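Local coordinates for protein polysaccharide Lyase Family 6 (Bacteroides cellulosilyticus, PDB 6QPS) that probably cleaves mannuronic acid-rich alginate by beta-elimination, as a calcium-binding polysaccharide lyase of family 6, at residues P81-R91 and D103-I112; Y126-I137 and W156-N164. All coordinates share one frame; numbering follows the deposited sequence.

Interaction 1: residues P81-R91 and D103-I112; sequences PGKAVISGKLR and DLLFYKAWAI
Neighbouring coils of a parallel beta-helix meet where strand 84-87 runs beside strand 105-107, joined by Leu105 N to Ala84 O (3.2 Å), Ile86 N to Leu105 O (2.8 Å) and by Tyr107 N to Ile86 O. Val85 and Leu105 form an aliphatic row on one face of the sheet, where Val85 CG1 also rests against CB of Tyr107. On the face turned the other way, Ile86 and Phe106 lie side by side: with CG1 anti to the carbonyl carbon (chi1 -64°), the isoleucine sends CD1 to within 3.7 Å of Phe106 CE2. The Leu90 side chain crosses that of Phe106 at about a right angle, with CD2 3.8 Å from Phe106 CD2; both methyls meet the ring obliquely. Apolar side chains packed from coil to coil in this way fill the interior of a parallel beta-helix; Trp76 and Leu59 of adjoining strands also touch Ile86. A beta bulge then shifts the pairing by one residue as both segments turn a corner. Ser87 OG donates to Tyr107 O (2.7 Å), nearly in line with the carbonyl, and Gly88 N makes an almost straight bond to Lys108 O (2.9 Å, 178°). Beyond the corner, the indole of Trp110 spreads beneath the glycine: Gly88 CA stands 4.0 Å from the centroid of its six-membered ring, a CH-pi contact over the face, while Lys89 CG touches Trp110 NE1 at 3.6 Å. Past the indole the pairing continues from Ile112 N to Leu90 O.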
loop_
_atom_site.group_PDB
_atom_site.type_symbol
_atom_site.label_atom_id
_atom_site.label_comp_id
_atom_site.label_asym_id
_atom_site.label_seq_id
_atom_site.Cartn_x
_atom_site.Cartn_y
_atom_site.Cartn_z
ATOM N N PRO A 81 -9.040 -11.515 -23.095
ATOM C CA PRO A 81 -8.725 -11.120 -21.716
ATOM C C PRO A 81 -9.374 -12.034 -20.690
ATOM O O PRO A 81 -10.577 -12.314 -20.740
ATOM C CB PRO A 81 -9.257 -9.686 -21.623
ATOM C CG PRO A 81 -9.153 -9.160 -23.017
ATOM C CD PRO A 81 -9.477 -10.367 -23.913
ATOM N N GLY A 82 -8.555 -12.510 -19.758
ATOM C CA GLY A 82 -9.027 -13.332 -18.671
ATOM C C GLY A 82 -9.148 -14.813 -18.954
ATOM O O GLY A 82 -9.416 -15.574 -18.021
ATOM N N LYS A 83 -8.995 -15.258 -20.200
ATOM C CA LYS A 83 -9.214 -16.662 -20.525
ATOM C C LYS A 83 -7.926 -17.473 -20.605
ATOM O O LYS A 83 -7.989 -18.681 -20.859
ATOM C CB LYS A 83 -10.029 -16.811 -21.821
ATOM C CG LYS A 83 -11.269 -15.922 -21.882
ATOM C CD LYS A 83 -12.308 -16.314 -20.826
ATOM C CE LYS A 83 -13.696 -15.779 -21.184
ATOM N NZ LYS A 83 -14.711 -16.088 -20.135
ATOM N N ALA A 84 -6.771 -16.841 -20.419
ATOM C CA ALA A 84 -5.505 -17.543 -20.216
ATOM C C ALA A 84 -5.185 -17.557 -18.723
ATOM O O ALA A 84 -4.869 -16.511 -18.139
ATOM C CB ALA A 84 -4.367 -16.897 -21.002
ATOM N N VAL A 85 -5.236 -18.746 -18.123
ATOM C CA VAL A 85 -5.132 -18.937 -16.675
ATOM C C VAL A 85 -3.799 -19.610 -16.397
ATOM O O VAL A 85 -3.456 -20.602 -17.054
ATOM C CB VAL A 85 -6.280 -19.828 -16.161
ATOM C CG1 VAL A 85 -6.251 -19.942 -14.644
ATOM C CG2 VAL A 85 -7.634 -19.308 -16.646
ATOM N N ILE A 86 -3.048 -19.076 -15.434
ATOM C CA ILE A 86 -1.754 -19.623 -15.034
ATOM C C ILE A 86 -1.886 -20.170 -13.620
ATOM O O ILE A 86 -2.294 -19.444 -12.703
ATOM C CB ILE A 86 -0.658 -18.550 -15.130
ATOM C CG1 ILE A 86 -0.485 -18.130 -16.596
ATOM C CG2 ILE A 86 0.633 -19.061 -14.550
ATOM C CD1 ILE A 86 0.450 -16.943 -16.788
ATOM N N SER A 87 -1.516 -21.440 -13.437
ATOM C CA SER A 87 -1.744 -22.157 -12.187
ATOM C C SER A 87 -0.546 -23.044 -11.864
ATOM O O SER A 87 0.266 -23.368 -12.735
ATOM C CB SER A 87 -3.031 -23.001 -12.280
ATOM O OG SER A 87 -4.137 -22.187 -12.652
ATOM N N GLY A 88 -0.455 -23.465 -10.603
ATOM C CA GLY A 88 0.617 -24.360 -10.202
ATOM C C GLY A 88 1.904 -23.624 -9.854
ATOM O O GLY A 88 1.936 -22.406 -9.678
ATOM N N LYS A 89 2.992 -24.401 -9.781
ATOM C CA LYS A 89 4.283 -23.877 -9.353
ATOM C C LYS A 89 4.776 -22.815 -10.325
ATOM O O LYS A 89 4.691 -22.988 -11.547
ATOM C CB LYS A 89 5.317 -25.000 -9.298
ATOM C CG LYS A 89 5.165 -25.952 -8.127
ATOM C CD LYS A 89 6.095 -27.149 -8.250
ATOM C CE LYS A 89 6.298 -27.812 -6.890
ATOM N NZ LYS A 89 6.375 -29.287 -6.978
ATOM N N LEU A 90 5.320 -21.721 -9.778
ATOM C CA LEU A 90 5.721 -20.585 -10.595
ATOM C C LEU A 90 6.867 -19.806 -9.963
ATOM O O LEU A 90 6.826 -19.478 -8.774
ATOM C CB LEU A 90 4.512 -19.656 -10.775
ATOM C CG LEU A 90 4.699 -18.377 -11.578
ATOM C CD1 LEU A 90 5.162 -18.684 -13.008
ATOM C CD2 LEU A 90 3.432 -17.506 -11.600
ATOM N N ARG A 91 7.878 -19.471 -10.777
ATOM C CA ARG A 91 8.967 -18.574 -10.359
ATOM C C ARG A 91 9.280 -17.710 -11.586
ATOM O O ARG A 91 10.138 -18.060 -12.408
ATOM C CB ARG A 91 10.203 -19.292 -9.809
ATOM C CG ARG A 91 11.252 -18.273 -9.247
ATOM C CD ARG A 91 12.377 -18.966 -8.465
ATOM N NE ARG A 91 13.467 -18.055 -8.108
ATOM C CZ ARG A 91 14.756 -18.379 -8.153
ATOM N NH1 ARG A 91 15.114 -19.596 -8.541
ATOM N NH2 ARG A 91 15.693 -17.489 -7.814
ATOM N N ASP A 103 -3.591 -8.704 -19.112
ATOM C CA ASP A 103 -4.801 -9.514 -19.241
ATOM C C ASP A 103 -4.603 -10.981 -18.844
ATOM O O ASP A 103 -5.341 -11.850 -19.317
ATOM C CB ASP A 103 -5.387 -9.416 -20.651
ATOM C CG ASP A 103 -5.976 -8.037 -20.949
ATOM O OD1 ASP A 103 -6.523 -7.398 -20.024
ATOM O OD2 ASP A 103 -5.913 -7.598 -22.120
ATOM N N LEU A 104 -3.647 -11.271 -17.967
ATOM C CA LEU A 104 -3.378 -12.627 -17.501
ATOM C C LEU A 104 -4.079 -12.885 -16.174
ATOM O O LEU A 104 -4.168 -11.992 -15.327
ATOM C CB LEU A 104 -1.872 -12.838 -17.319
ATOM C CG LEU A 104 -1.033 -12.743 -18.602
ATOM C CD1 LEU A 104 0.446 -12.829 -18.261
ATOM C CD2 LEU A 104 -1.401 -13.800 -19.636
ATOM N N LEU A 105 -4.529 -14.121 -15.975
ATOM C CA LEU A 105 -5.170 -14.535 -14.735
ATOM C C LEU A 105 -4.295 -15.557 -14.029
ATOM O O LEU A 105 -4.237 -16.718 -14.454
ATOM C CB LEU A 105 -6.540 -15.127 -15.031
ATOM C CG LEU A 105 -7.281 -15.830 -13.896
ATOM C CD1 LEU A 105 -7.455 -15.011 -12.669
ATOM C CD2 LEU A 105 -8.681 -16.259 -14.374
ATOM N N PHE A 106 -3.656 -15.134 -12.938
ATOM C CA PHE A 106 -2.895 -16.023 -12.068
ATOM C C PHE A 106 -3.871 -16.527 -11.008
ATOM O O PHE A 106 -4.341 -15.752 -10.172
ATOM C CB PHE A 106 -1.692 -15.322 -11.441
ATOM C CG PHE A 106 -0.678 -14.794 -12.446
ATOM C CD1 PHE A 106 -0.804 -13.536 -12.993
ATOM C CD2 PHE A 106 0.401 -15.566 -12.833
ATOM C CE1 PHE A 106 0.127 -13.057 -13.912
ATOM C CE2 PHE A 106 1.331 -15.086 -13.758
ATOM C CZ PHE A 106 1.186 -13.840 -14.295
ATOM N N TYR A 107 -4.196 -17.818 -11.057
ATOM C CA TYR A 107 -5.214 -18.420 -10.198
ATOM C C TYR A 107 -4.665 -19.735 -9.676
ATOM O O TYR A 107 -4.355 -20.636 -10.462
ATOM C CB TYR A 107 -6.539 -18.643 -10.933
ATOM C CG TYR A 107 -7.588 -19.252 -10.014
ATOM C CD1 TYR A 107 -8.144 -18.507 -8.971
ATOM C CD2 TYR A 107 -7.992 -20.569 -10.150
ATOM C CE1 TYR A 107 -9.069 -19.051 -8.116
ATOM C CE2 TYR A 107 -8.912 -21.119 -9.288
ATOM C CZ TYR A 107 -9.451 -20.357 -8.278
ATOM O OH TYR A 107 -10.365 -20.919 -7.419
ATOM N N LYS A 108 -4.543 -19.854 -8.357
ATOM C CA LYS A 108 -3.999 -21.060 -7.738
ATOM C C LYS A 108 -2.647 -21.427 -8.355
ATOM O O LYS A 108 -2.344 -22.585 -8.628
ATOM C CB LYS A 108 -5.007 -22.216 -7.758
ATOM C CG LYS A 108 -6.171 -21.936 -6.805
ATOM C CD LYS A 108 -7.190 -23.072 -6.681
ATOM C CE LYS A 108 -8.197 -22.713 -5.567
ATOM N NZ LYS A 108 -9.291 -23.712 -5.317
ATOM N N ALA A 109 -1.827 -20.406 -8.585
ATOM C CA ALA A 109 -0.389 -20.549 -8.781
ATOM C C ALA A 109 0.292 -20.190 -7.466
ATOM O O ALA A 109 -0.336 -19.634 -6.564
ATOM C CB ALA A 109 0.085 -19.577 -9.865
ATOM N N TRP A 110 1.572 -20.538 -7.336
ATOM C CA TRP A 110 2.287 -20.193 -6.113
ATOM C C TRP A 110 3.791 -20.236 -6.355
ATOM O O TRP A 110 4.274 -20.840 -7.318
ATOM C CB TRP A 110 1.922 -21.127 -4.947
ATOM C CG TRP A 110 2.239 -22.574 -5.206
ATOM C CD1 TRP A 110 3.421 -23.199 -4.968
ATOM C CD2 TRP A 110 1.362 -23.569 -5.745
ATOM N NE1 TRP A 110 3.349 -24.518 -5.337
ATOM C CE2 TRP A 110 2.091 -24.778 -5.808
ATOM C CE3 TRP A 110 0.032 -23.559 -6.166
ATOM C CZ2 TRP A 110 1.531 -25.966 -6.280
ATOM C CZ3 TRP A 110 -0.522 -24.744 -6.634
ATOM C CH2 TRP A 110 0.231 -25.924 -6.693
ATOM N N ALA A 111 4.521 -19.601 -5.440
ATOM C CA ALA A 111 5.966 -19.489 -5.569
ATOM C C ALA A 111 6.670 -20.802 -5.281
ATOM O O ALA A 111 6.373 -21.497 -4.299
ATOM C CB ALA A 111 6.490 -18.444 -4.595
ATOM N N ILE A 112 7.642 -21.133 -6.137
ATOM C CA ILE A 112 8.530 -22.256 -5.859
ATOM C C ILE A 112 9.292 -22.017 -4.566
ATOM O O ILE A 112 9.348 -22.886 -3.687
ATOM C CB ILE A 112 9.455 -22.538 -7.059
ATOM C CG1 ILE A 112 8.635 -23.216 -8.171
ATOM C CG2 ILE A 112 10.616 -23.453 -6.622
ATOM C CD1 ILE A 112 9.393 -23.386 -9.472
#

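Interaction 2: residues Y126-I137 and W156-N164; sequences YASFCRMTRCVI and WVGLRGTNN
Asn164 grips the backbone of 126-137 at two points with its side-chain amide: OD1 accepts Cys130 N in the carbonyl plane (2.8 Å, 161°), and ND2 donates to Ala127 O (3.0 Å), which it meets from above the peptide plane. This buried amide thus spans the turn at Ser128 and Phe129, while Phe129 N bonds to Thr162 O. With an alanine here both amide atoms are gone, and Cys130 N and Ala127 O would probably lose these partners, leaving the turn less firmly tied to the next coil. Asparagines that bond backbone groups at a turn of the neighbouring coil are a recurrent feature of right-handed parallel beta-helices, the fold of this chondroitinase B-like domain. Deeper inside, Ile137 CG2 presses on one face of the Trp156 indole, 3.6 Å from the centroid of its six-membered ring; chi1 of -55° puts CG2 anti to the backbone N and CG1 anti to the carbonyl carbon, and the CG1 branch carries CD1 to 3.7 Å from Val157 CG2. Trp156 NE1 is held by Cys140 O. Toward solvent the contact thins to a few touches: the exposed Phe129 ring stacks on the Asn163 amide, their planes 7° apart, with Asn163 CB over the ring centre, and Tyr98 stacks on Phe129 as well. Elsewhere a water donates to both Cys130 O and Asn163 O, bridging the two segments.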
loop_
_atom_site.group_PDB
_atom_site.type_symbol
_atom_site.label_atom_id
_atom_site.label_comp_id
_atom_site.label_asym_id
_atom_site.label_seq_id
_atom_site.Cartn_x
_atom_site.Cartn_y
_atom_site.Cartn_z
ATOM N N TYR A 126 18.007 -5.736 -13.559
ATOM C CA TYR A 126 16.661 -5.325 -13.192
ATOM C C TYR A 126 15.741 -5.116 -14.392
ATOM O O TYR A 126 16.179 -4.905 -15.521
ATOM C CB TYR A 126 16.671 -3.996 -12.394
ATOM C CG TYR A 126 17.694 -3.882 -11.287
ATOM C CD1 TYR A 126 17.659 -4.714 -10.182
ATOM C CD2 TYR A 126 18.671 -2.931 -11.337
ATOM C CE1 TYR A 126 18.607 -4.601 -9.165
ATOM C CE2 TYR A 126 19.609 -2.817 -10.343
ATOM C CZ TYR A 126 19.573 -3.658 -9.266
ATOM O OH TYR A 126 20.543 -3.521 -8.284
ATOM N N ALA A 127 14.443 -5.132 -14.113
ATOM C CA ALA A 127 13.460 -4.548 -15.018
ATOM C C ALA A 127 13.456 -3.028 -14.882
ATOM O O ALA A 127 13.495 -2.489 -13.771
ATOM C CB ALA A 127 12.062 -5.066 -14.671
ATOM N N SER A 128 13.344 -2.329 -16.010
ATOM C CA SER A 128 13.036 -0.904 -15.997
ATOM C C SER A 128 12.008 -0.607 -17.084
ATOM O O SER A 128 11.963 -1.259 -18.127
ATOM C CB SER A 128 14.276 -0.026 -16.150
ATOM O OG SER A 128 14.917 -0.283 -17.378
ATOM N N PHE A 129 11.144 0.359 -16.808
ATOM C CA PHE A 129 10.078 0.740 -17.734
ATOM C C PHE A 129 9.200 -0.451 -18.114
ATOM O O PHE A 129 8.698 -0.543 -19.234
ATOM C CB PHE A 129 10.619 1.456 -18.974
ATOM C CG PHE A 129 11.210 2.793 -18.672
ATOM C CD1 PHE A 129 12.566 2.927 -18.512
ATOM C CD2 PHE A 129 10.397 3.912 -18.521
ATOM C CE1 PHE A 129 13.122 4.171 -18.216
ATOM C CE2 PHE A 129 10.953 5.150 -18.225
ATOM C CZ PHE A 129 12.307 5.265 -18.075
ATOM N N CYS A 130 9.019 -1.388 -17.192
ATOM C CA CYS A 130 8.180 -2.560 -17.396
ATOM C C CYS A 130 6.856 -2.355 -16.665
ATOM O O CYS A 130 6.745 -1.521 -15.768
ATOM C CB CYS A 130 8.901 -3.813 -16.906
ATOM S SG CYS A 130 10.359 -4.260 -17.914
ATOM N N ARG A 131 5.838 -3.111 -17.078
ATOM C CA ARG A 131 4.477 -2.837 -16.634
ATOM C C ARG A 131 3.668 -4.121 -16.538
ATOM O O ARG A 131 3.756 -4.980 -17.413
ATOM C CB ARG A 131 3.796 -1.890 -17.619
ATOM C CG ARG A 131 2.360 -1.530 -17.284
ATOM C CD ARG A 131 1.844 -0.520 -18.297
ATOM N NE ARG A 131 0.456 -0.158 -18.048
ATOM C CZ ARG A 131 -0.340 0.450 -18.919
ATOM N NH1 ARG A 131 0.116 0.780 -20.125
ATOM N NH2 ARG A 131 -1.586 0.732 -18.588
ATOM N N MET A 132 2.910 -4.263 -15.449
ATOM C CA MET A 132 1.894 -5.304 -15.323
ATOM C C MET A 132 0.546 -4.598 -15.232
ATOM O O MET A 132 0.321 -3.817 -14.304
ATOM C CB MET A 132 2.166 -6.167 -14.085
ATOM C CG MET A 132 1.091 -7.163 -13.784
ATOM S SD MET A 132 1.250 -7.897 -12.116
ATOM C CE MET A 132 2.790 -8.731 -12.260
ATOM N N THR A 133 -0.343 -4.862 -16.198
ATOM C CA THR A 133 -1.605 -4.142 -16.305
ATOM C C THR A 133 -2.755 -5.107 -16.577
ATOM O O THR A 133 -2.625 -6.062 -17.354
ATOM C CB THR A 133 -1.514 -3.020 -17.354
ATOM O OG1 THR A 133 -2.704 -2.242 -17.303
ATOM C CG2 THR A 133 -1.339 -3.561 -18.777
ATOM N N ARG A 134 -3.888 -4.854 -15.919
ATOM C CA ARG A 134 -5.109 -5.627 -16.154
ATOM C C ARG A 134 -4.892 -7.117 -15.917
ATOM O O ARG A 134 -5.481 -7.957 -16.600
ATOM C CB ARG A 134 -5.682 -5.398 -17.554
ATOM C CG ARG A 134 -5.837 -3.940 -17.927
ATOM C CD ARG A 134 -6.567 -3.763 -19.252
ATOM N NE ARG A 134 -5.982 -4.538 -20.348
ATOM C CZ ARG A 134 -5.076 -4.086 -21.204
ATOM N NH1 ARG A 134 -4.606 -2.852 -21.103
ATOM N NH2 ARG A 134 -4.629 -4.878 -22.168
ATOM N N CYS A 135 -4.094 -7.446 -14.905
ATOM C CA CYS A 135 -3.868 -8.827 -14.492
ATOM C C CYS A 135 -4.554 -9.090 -13.159
ATOM O O CYS A 135 -4.842 -8.172 -12.384
ATOM C CB CYS A 135 -2.370 -9.124 -14.369
ATOM S SG CYS A 135 -1.515 -9.146 -15.959
ATOM N N VAL A 136 -4.829 -10.366 -12.898
ATOM C CA VAL A 136 -5.389 -10.816 -11.636
ATOM C C VAL A 136 -4.415 -11.782 -10.972
ATOM O O VAL A 136 -3.827 -12.645 -11.636
ATOM C CB VAL A 136 -6.746 -11.509 -11.879
ATOM C CG1 VAL A 136 -7.220 -12.240 -10.618
ATOM C CG2 VAL A 136 -7.825 -10.539 -12.349
ATOM N N ILE A 137 -4.271 -11.647 -9.655
ATOM C CA ILE A 137 -3.669 -12.677 -8.811
ATOM C C ILE A 137 -4.692 -13.005 -7.728
ATOM O O ILE A 137 -5.014 -12.157 -6.876
ATOM C CB ILE A 137 -2.344 -12.221 -8.186
ATOM C CG1 ILE A 137 -1.346 -11.757 -9.248
ATOM C CG2 ILE A 137 -1.736 -13.373 -7.360
ATOM C CD1 ILE A 137 0.031 -11.307 -8.696
ATOM N N TRP A 156 3.933 -12.153 -3.457
ATOM C CA TRP A 156 3.337 -12.281 -4.788
ATOM C C TRP A 156 4.122 -11.513 -5.857
ATOM O O TRP A 156 4.537 -12.092 -6.866
ATOM C CB TRP A 156 1.855 -11.893 -4.763
ATOM C CG TRP A 156 0.972 -13.025 -4.245
ATOM C CD1 TRP A 156 1.380 -14.278 -3.849
ATOM C CD2 TRP A 156 -0.451 -12.996 -4.071
ATOM N NE1 TRP A 156 0.301 -15.008 -3.418
ATOM C CE2 TRP A 156 -0.835 -14.254 -3.581
ATOM C CE3 TRP A 156 -1.434 -12.027 -4.280
ATOM C CZ2 TRP A 156 -2.161 -14.565 -3.301
ATOM C CZ3 TRP A 156 -2.760 -12.357 -4.035
ATOM C CH2 TRP A 156 -3.105 -13.602 -3.549
ATOM N N VAL A 157 4.336 -10.215 -5.644
ATOM C CA VAL A 157 5.008 -9.339 -6.605
ATOM C C VAL A 157 6.132 -8.574 -5.905
ATOM O O VAL A 157 5.912 -7.931 -4.873
ATOM C CB VAL A 157 4.020 -8.352 -7.256
ATOM C CG1 VAL A 157 4.733 -7.475 -8.282
ATOM C CG2 VAL A 157 2.860 -9.081 -7.882
ATOM N N GLY A 158 7.342 -8.673 -6.460
ATOM C CA GLY A 158 8.476 -7.909 -5.980
ATOM C C GLY A 158 8.944 -6.889 -7.004
ATOM O O GLY A 158 9.437 -7.250 -8.082
ATOM N N LEU A 159 8.771 -5.612 -6.692
ATOM C CA LEU A 159 9.303 -4.564 -7.545
ATOM C C LEU A 159 10.783 -4.322 -7.244
ATOM O O LEU A 159 11.204 -4.275 -6.076
ATOM C CB LEU A 159 8.486 -3.290 -7.333
ATOM C CG LEU A 159 7.156 -3.165 -8.077
ATOM C CD1 LEU A 159 6.323 -1.980 -7.598
ATOM C CD2 LEU A 159 7.426 -3.000 -9.597
ATOM N N ARG A 160 11.568 -4.206 -8.321
ATOM C CA ARG A 160 12.999 -3.911 -8.315
ATOM C C ARG A 160 13.240 -2.903 -9.432
ATOM O O ARG A 160 12.355 -2.643 -10.244
ATOM C CB ARG A 160 13.829 -5.171 -8.629
ATOM C CG ARG A 160 13.379 -6.450 -7.887
ATOM C CD ARG A 160 14.275 -6.836 -6.782
ATOM N NE ARG A 160 13.906 -8.148 -6.255
ATOM C CZ ARG A 160 14.448 -8.711 -5.186
ATOM N NH1 ARG A 160 15.385 -8.086 -4.485
ATOM N NH2 ARG A 160 14.020 -9.921 -4.810
ATOM N N GLY A 161 14.469 -2.411 -9.544
ATOM C CA GLY A 161 14.803 -1.572 -10.691
ATOM C C GLY A 161 14.217 -0.171 -10.593
ATOM O O GLY A 161 14.178 0.455 -9.531
ATOM N N THR A 162 13.809 0.363 -11.747
ATOM C CA THR A 162 13.353 1.743 -11.853
ATOM C C THR A 162 12.201 1.843 -12.852
ATOM O O THR A 162 12.111 1.079 -13.822
ATOM C CB THR A 162 14.490 2.701 -12.307
ATOM O OG1 THR A 162 14.998 2.257 -13.571
ATOM C CG2 THR A 162 15.627 2.761 -11.302
ATOM N N ASN A 163 11.324 2.813 -12.601
ATOM C CA ASN A 163 10.313 3.233 -13.560
ATOM C C ASN A 163 9.390 2.096 -13.969
ATOM O O ASN A 163 8.931 2.056 -15.110
ATOM C CB ASN A 163 10.947 3.844 -14.818
ATOM C CG ASN A 163 11.861 5.009 -14.509
ATOM O OD1 ASN A 163 13.090 4.883 -14.551
ATOM N ND2 ASN A 163 11.269 6.152 -14.185
ATOM N N ASN A 164 9.077 1.171 -13.067
ATOM C CA ASN A 164 8.117 0.117 -13.362
ATOM C C ASN A 164 6.736 0.528 -12.862
ATOM O O ASN A 164 6.587 1.487 -12.096
ATOM C CB ASN A 164 8.580 -1.199 -12.737
ATOM C CG ASN A 164 9.899 -1.680 -13.347
ATOM O OD1 ASN A 164 10.088 -1.622 -14.567
ATOM N ND2 ASN A 164 10.809 -2.169 -12.506
HETATM O O HOH W 1 6.550 1.419 -16.728
#

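Interaction 1 comes wholly before interaction 2 in the sequence, and their centres are about 16 Å apart. They are joined through neighbouring parallel strands 99-111 and 131-138: Phe106 N probably bonds to Val136 O, Leu105 CD1 packs on Val136 CG1 at 3.5 Å, and Asp103 OD1 forms a salt bridge with Arg134 NE. The pairings therefore mark successive steps along one beta-helix. Interaction 1 is away from the calcium site, whereas Trp156 of interaction 2 has its side chain about 11 Å from that of the calcium ligand Glu213.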